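Local coordinates for periplasmic protein-probably involved in high-affinity Fe2+ transport (Escherichia coli F11, PDB 5I0Y), which probably takes part in high-affinity iron transport in the periplasm and binds copper at a site required for that role, at residues Y6-P11 / L19-L24; W64-T69 / A122-H127. The protein carries 1 engineered substitution. All coordinates share one frame; numbering follows the deposited sequence. Where two conformers were deposited one is given.

Contact 1. Residues Y6-P11 / L19-L24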
loop_
_atom_site.group_PDB
_atom_site.type_symbol
_atom_site.label_atom_id
_atom_site.label_comp_id
_atom_site.label_asym_id
_atom_site.label_seq_id
_atom_site.Cartn_x
_atom_site.Cartn_y
_atom_site.Cartn_z
ATOM N N TYR B 6 20.004 -8.908 -0.057
ATOM C CA TYR B 6 21.210 -8.528 -0.786
ATOM C C TYR B 6 20.894 -7.485 -1.832
ATOM O O TYR B 6 19.952 -7.657 -2.613
ATOM C CB TYR B 6 21.855 -9.766 -1.414
ATOM C CG TYR B 6 21.938 -10.892 -0.408
ATOM C CD1 TYR B 6 22.933 -10.909 0.576
ATOM C CD2 TYR B 6 20.977 -11.902 -0.398
ATOM C CE1 TYR B 6 22.986 -11.933 1.519
ATOM C CE2 TYR B 6 21.022 -12.925 0.537
ATOM C CZ TYR B 6 22.021 -12.931 1.493
ATOM O OH TYR B 6 22.046 -13.949 2.417
ATOM N N PRO B 7 21.656 -6.384 -1.837
ATOM C CA PRO B 7 21.417 -5.360 -2.860
ATOM C C PRO B 7 21.716 -5.842 -4.264
ATOM O O PRO B 7 22.698 -6.559 -4.491
ATOM C CB PRO B 7 22.383 -4.238 -2.474
ATOM C CG PRO B 7 22.661 -4.460 -1.022
ATOM C CD PRO B 7 22.661 -5.946 -0.847
ATOM N N ALA B 8 20.845 -5.471 -5.193
ATOM C CA ALA B 8 21.117 -5.607 -6.611
ATOM C C ALA B 8 21.481 -4.218 -7.153
ATOM O O ALA B 8 20.606 -3.429 -7.545
ATOM C CB ALA B 8 19.915 -6.189 -7.331
ATOM N N GLY B 9 22.768 -3.904 -7.156
ATOM C CA GLY B 9 23.232 -2.601 -7.604
ATOM C C GLY B 9 22.897 -1.480 -6.651
ATOM O O GLY B 9 22.618 -1.695 -5.461
ATOM N N GLU B 10 22.927 -0.272 -7.191
ATOM C CA GLU B 10 23.000 0.932 -6.421
ATOM C C GLU B 10 21.613 1.555 -6.321
ATOM O O GLU B 10 20.950 1.712 -7.343
ATOM C CB GLU B 10 23.934 1.856 -7.182
ATOM C CG GLU B 10 24.238 3.181 -6.534
ATOM C CD GLU B 10 25.314 3.931 -7.301
ATOM O OE1 GLU B 10 26.464 3.450 -7.361
ATOM O OE2 GLU B 10 25.011 4.997 -7.848
ATOM N N PRO B 11 21.176 1.932 -5.104
ATOM C CA PRO B 11 19.890 2.633 -5.040
ATOM C C PRO B 11 19.983 3.991 -5.698
ATOM O O PRO B 11 21.076 4.578 -5.778
ATOM C CB PRO B 11 19.648 2.805 -3.544
ATOM C CG PRO B 11 20.996 2.768 -2.933
ATOM C CD PRO B 11 21.843 1.875 -3.790
ATOM N N LEU B 19 14.803 4.399 -4.579
ATOM C CA LEU B 19 14.390 3.161 -5.206
ATOM C C LEU B 19 15.570 2.226 -5.273
ATOM O O LEU B 19 16.577 2.547 -5.900
ATOM C CB LEU B 19 13.851 3.419 -6.610
ATOM C CG LEU B 19 12.754 4.487 -6.692
ATOM C CD1 LEU B 19 13.294 5.845 -7.138
ATOM C CD2 LEU B 19 11.672 4.018 -7.638
ATOM N N ALA B 20 15.446 1.072 -4.625
ATOM C CA ALA B 20 16.515 0.071 -4.608
ATOM C C ALA B 20 15.992 -1.272 -5.094
ATOM O O ALA B 20 14.812 -1.600 -4.896
ATOM C CB ALA B 20 17.074 -0.083 -3.205
ATOM N N ALA B 21 16.853 -2.035 -5.758
ATOM C CA ALA B 21 16.560 -3.420 -6.090
ATOM C C ALA B 21 17.283 -4.281 -5.069
ATOM O O ALA B 21 18.432 -4.007 -4.724
ATOM C CB ALA B 21 17.029 -3.731 -7.497
ATOM N N VAL B 22 16.606 -5.306 -4.563
ATOM C CA VAL B 22 17.241 -6.249 -3.653
ATOM C C VAL B 22 16.723 -7.631 -3.973
ATOM O O VAL B 22 15.726 -7.785 -4.675
ATOM C CB VAL B 22 16.984 -5.924 -2.164
ATOM C CG1 VAL B 22 17.640 -4.609 -1.766
ATOM C CG2 VAL B 22 15.494 -5.896 -1.869
ATOM N N TYR B 23 17.419 -8.640 -3.472
ATOM C CA TYR B 23 16.979 -10.017 -3.625
ATOM C C TYR B 23 17.294 -10.834 -2.371
ATOM O O TYR B 23 18.116 -10.462 -1.545
ATOM C CB TYR B 23 17.545 -10.669 -4.903
ATOM C CG TYR B 23 19.042 -10.803 -4.925
ATOM C CD1 TYR B 23 19.666 -11.991 -4.547
ATOM C CD2 TYR B 23 19.842 -9.746 -5.334
ATOM C CE1 TYR B 23 21.046 -12.113 -4.572
ATOM C CE2 TYR B 23 21.222 -9.859 -5.360
ATOM C CZ TYR B 23 21.816 -11.042 -4.987
ATOM O OH TYR B 23 23.193 -11.126 -5.024
ATOM N N LEU B 24 16.588 -11.946 -2.241
ATOM C CA LEU B 24 16.768 -12.869 -1.116
ATOM C C LEU B 24 16.341 -14.250 -1.599
ATOM O O LEU B 24 15.982 -14.432 -2.767
ATOM C CB LEU B 24 15.947 -12.419 0.106
ATOM C CG LEU B 24 14.434 -12.303 -0.116
ATOM C CD1 LEU B 24 13.660 -12.618 1.162
ATOM C CD2 LEU B 24 14.046 -10.926 -0.627
HETATM O O HOH W 1 19.771 -1.395 -4.810
#
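Tyr6 and Tyr23 face each other across the tight end of this contact, where two antiparallel strands form a hydrogen-bonded pair. Tyr6 N donates to Tyr23 O at 2.9 Å, and Tyr23 N returns a bond to Tyr6 O at 2.8 Å. The two phenol rings lie on the same side of the sheet. Tyr23 places CG between its backbone N and carbonyl carbon (chi1 64°), a torsion that lays a ring face under the Tyr6 CB; this CB stands 4.0 Å from the centroid of the Tyr23 ring, a CH-pi contact. The rings themselves meet obliquely, planes 44° apart. Beside them, buried Ala8 comes to the edge of the Tyr23 ring and touches Ala21, CB to CB at 3.8 Å.

From Ala8 on the chain bows outward and the packing thins. Ala21 O takes two bonds at the start of this bow: one from Ala8 N at 2.9 Å, which approaches from above the carbonyl plane, and one from a water that donates to it and also to Gly9 O. Exposed Pro11 then rejoins the partner strand, its CB 3.9 Å from Ala20 CB.

Strands 6-14 and 17-24 form a beta hairpin at one margin of the antiparallel sheet. Strand 17-24 continues the pairing into strand 43-51, while Ala8 packs against Phe147 and Ala21 against Tyr145, both of strand 141-149.

Contact 2. Residues W64-T69 / A122-H127. With CU (copper (II) ion), chain C.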
loop_
_atom_site.group_PDB
_atom_site.type_symbol
_atom_site.label_atom_id
_atom_site.label_comp_id
_atom_site.label_asym_id
_atom_site.label_seq_id
_atom_site.Cartn_x
_atom_site.Cartn_y
_atom_site.Cartn_z
ATOM N N TRP B 64 6.790 4.062 2.947
ATOM C CA TRP B 64 6.577 3.238 1.772
ATOM C C TRP B 64 5.687 3.930 0.770
ATOM O O TRP B 64 4.764 4.667 1.129
ATOM C CB TRP B 64 5.938 1.924 2.195
ATOM C CG TRP B 64 5.884 0.905 1.104
ATOM C CD1 TRP B 64 6.934 0.474 0.306
ATOM C CD2 TRP B 64 4.720 0.169 0.643
ATOM N NE1 TRP B 64 6.524 -0.466 -0.583
ATOM C CE2 TRP B 64 5.194 -0.705 -0.435
ATOM C CE3 TRP B 64 3.382 0.122 1.011
ATOM C CZ2 TRP B 64 4.352 -1.593 -1.093
ATOM C CZ3 TRP B 64 2.539 -0.775 0.324
ATOM C CH2 TRP B 64 3.009 -1.594 -0.705
ATOM N N ILE B 65 5.965 3.741 -0.513
ATOM C CA ILE B 65 5.064 4.291 -1.524
ATOM C C ILE B 65 4.138 3.153 -1.969
ATOM O O ILE B 65 4.591 2.211 -2.605
ATOM C CB ILE B 65 5.841 4.841 -2.731
ATOM C CG1 ILE B 65 6.884 5.901 -2.304
ATOM C CG2 ILE B 65 4.856 5.403 -3.752
ATOM C CD1 ILE B 65 6.335 7.156 -1.641
ATOM N N PRO B 66 2.839 3.231 -1.616
ATOM C CA PRO B 66 1.876 2.167 -1.921
ATOM C C PRO B 66 1.218 2.344 -3.278
ATOM O O PRO B 66 1.349 3.408 -3.900
ATOM C CB PRO B 66 0.840 2.344 -0.804
ATOM C CG PRO B 66 0.757 3.840 -0.648
ATOM C CD PRO B 66 2.179 4.347 -0.903
ATOM N N TYR B 67 0.549 1.295 -3.750
ATOM C CA TYR B 67 -0.280 1.340 -4.980
ATOM C C TYR B 67 0.517 1.545 -6.259
ATOM O O TYR B 67 -0.054 1.940 -7.279
ATOM C CB TYR B 67 -1.431 2.361 -4.860
ATOM C CG TYR B 67 -2.395 1.951 -3.786
ATOM C CD1 TYR B 67 -3.435 1.058 -4.055
ATOM C CD2 TYR B 67 -2.256 2.445 -2.497
ATOM C CE1 TYR B 67 -4.322 0.678 -3.049
ATOM C CE2 TYR B 67 -3.129 2.063 -1.491
ATOM C CZ TYR B 67 -4.141 1.190 -1.772
ATOM O OH TYR B 67 -4.984 0.847 -0.735
ATOM N N LEU B 68 1.808 1.220 -6.241
ATOM C CA LEU B 68 2.585 1.299 -7.481
ATOM C C LEU B 68 2.312 0.081 -8.365
ATOM O O LEU B 68 1.890 -0.973 -7.888
ATOM C CB LEU B 68 4.081 1.388 -7.183
ATOM C CG LEU B 68 4.503 2.652 -6.436
ATOM C CD1 LEU B 68 5.988 2.611 -6.111
ATOM C CD2 LEU B 68 4.171 3.928 -7.198
ATOM N N THR B 69 2.572 0.218 -9.669
ATOM C CA THR B 69 2.527 -0.888 -10.608
ATOM C C THR B 69 3.933 -0.992 -11.181
ATOM O O THR B 69 4.469 -0.031 -11.741
ATOM C CB THR B 69 1.512 -0.603 -11.708
ATOM O OG1 THR B 69 0.239 -0.404 -11.080
ATOM C CG2 THR B 69 1.426 -1.779 -12.691
ATOM N N ALA B 122 -3.300 2.089 -10.003
ATOM C CA ALA B 122 -3.829 0.986 -9.202
ATOM C C ALA B 122 -4.949 1.431 -8.277
ATOM O O ALA B 122 -5.414 0.641 -7.454
ATOM C CB ALA B 122 -2.701 0.309 -8.406
ATOM N N GLY B 123 -5.384 2.684 -8.391
ATOM C CA GLY B 123 -6.607 3.106 -7.708
ATOM C C GLY B 123 -6.473 3.990 -6.480
ATOM O O GLY B 123 -7.449 4.168 -5.737
ATOM N N MET B 124 -5.290 4.550 -6.244
ATOM C CA MET B 124 -5.147 5.538 -5.187
ATOM C C MET B 124 -5.461 6.908 -5.773
ATOM O O MET B 124 -4.993 7.236 -6.868
ATOM C CB MET B 124 -3.753 5.513 -4.551
ATOM C CG MET B 124 -3.518 6.655 -3.573
ATOM S SD MET B 124 -1.976 6.517 -2.668
ATOM C CE MET B 124 -2.570 5.794 -1.136
ATOM N N HIS B 125 -6.253 7.681 -5.041
ATOM C CA HIS B 125 -6.728 9.001 -5.492
ATOM C C HIS B 125 -6.169 10.115 -4.676
ATOM O O HIS B 125 -6.488 10.243 -3.492
ATOM C CB HIS B 125 -8.247 9.048 -5.408
ATOM C CG HIS B 125 -8.922 8.031 -6.276
ATOM N ND1 HIS B 125 -9.408 8.331 -7.490
ATOM C CD2 HIS B 125 -9.137 6.669 -6.094
ATOM C CE1 HIS B 125 -9.923 7.225 -8.057
ATOM N NE2 HIS B 125 -9.756 6.208 -7.206
ATOM N N ARG B 126 -5.373 10.984 -5.301
ATOM C CA ARG B 126 -4.822 12.137 -4.583
ATOM C C ARG B 126 -5.853 13.260 -4.446
ATOM O O ARG B 126 -6.637 13.516 -5.379
ATOM C CB ARG B 126 -3.547 12.669 -5.255
ATOM C CG ARG B 126 -3.789 13.315 -6.601
ATOM C CD ARG B 126 -2.526 13.885 -7.216
ATOM N NE ARG B 126 -2.932 14.478 -8.482
ATOM C CZ ARG B 126 -3.027 15.785 -8.714
ATOM N NH1 ARG B 126 -2.671 16.671 -7.788
ATOM N NH2 ARG B 126 -3.436 16.206 -9.901
ATOM N N HIS B 127 -5.828 13.920 -3.293
ATOM C CA HIS B 127 -6.496 15.216 -3.125
ATOM C C HIS B 127 -5.816 16.266 -3.970
ATOM O O HIS B 127 -4.598 16.293 -4.068
ATOM C CB HIS B 127 -6.510 15.630 -1.661
ATOM C CG HIS B 127 -7.458 14.817 -0.790
ATOM N ND1 HIS B 127 -8.126 15.364 0.231
ATOM C CD2 HIS B 127 -7.818 13.450 -0.814
ATOM C CE1 HIS B 127 -8.867 14.415 0.856
ATOM N NE2 HIS B 127 -8.700 13.257 0.201
HETATM CU CU CU C . -9.838 11.346 0.574
#
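Tyr67, Met124 and Ala122 supply most of the surface buried here, and they do so by side-chain packing between the loop before strand 69-76 and the turn leading into strand 125-127. Met124 crosses Tyr67 at about a right angle, meeting it first with its CB, 3.9 Å from Tyr67 CG, and then with its far end. Its CG is anti to the backbone N (chi1 172°), which extends the chain, and a bend about the CG-SD bond (chi3 -98°) turns the methyl back to the tyrosine. Met124 CE thus comes obliquely to the ring, 3.6 Å from Tyr67 CD2 and slightly farther from Tyr67 CE2. The sulfur follows at 5.1 Å between Met124 SD and the centroid of the Tyr67 ring, displaced obliquely and not centred over the face. The same methyl reaches Pro66, with Met124 CE 3.9 Å from Pro66 CG, so one methyl packs on the tyrosine and the proline together.

Ala122 covers the backbone end of Tyr67. Its CB comes within 3.3 Å of Tyr67 O, and also lies near the hydroxyl of Thr69. Gly123, at a positive phi, links this alanine to Met124, and the side chains of both set off toward segment 64-69.

The polar tip of Tyr67 is engaged elsewhere: its OH hydrogen-bonds to Tyr67 N of the second subunit, and Met124 packs on Met90 of that subunit. The segment beyond Met124 runs on as strand 125-127, which pairs in parallel with a strand of the second subunit. There His127 NE2 binds copper together with His44, Met90 and His97 of the second subunit. What Tyr67 and Met124 form is a Met-aromatic contact at a dimer interface, followed along the chain by an intersubunit copper site.

Contact 1 is a local hairpin and contact 2 joins two segments 53 residues apart at their closest ends; within one chain their centres lie 22 Å apart, and their nearest atoms, about 6 Å apart, do not touch. Copper nevertheless relates them. The side chain of Leu24, in contact 1, is about 7 Å from a bound copper, and Leu24 pairs through its backbone with the copper ligand His44. Leu24 also packs on Thr132 of the second subunit; within a chain, Thr132 hydrogen-bonds to the His127 of segment 122-127. This is consistent with each copper lying near contact 1 of one subunit and receiving its fourth protein ligand from segment 122-127 of the other.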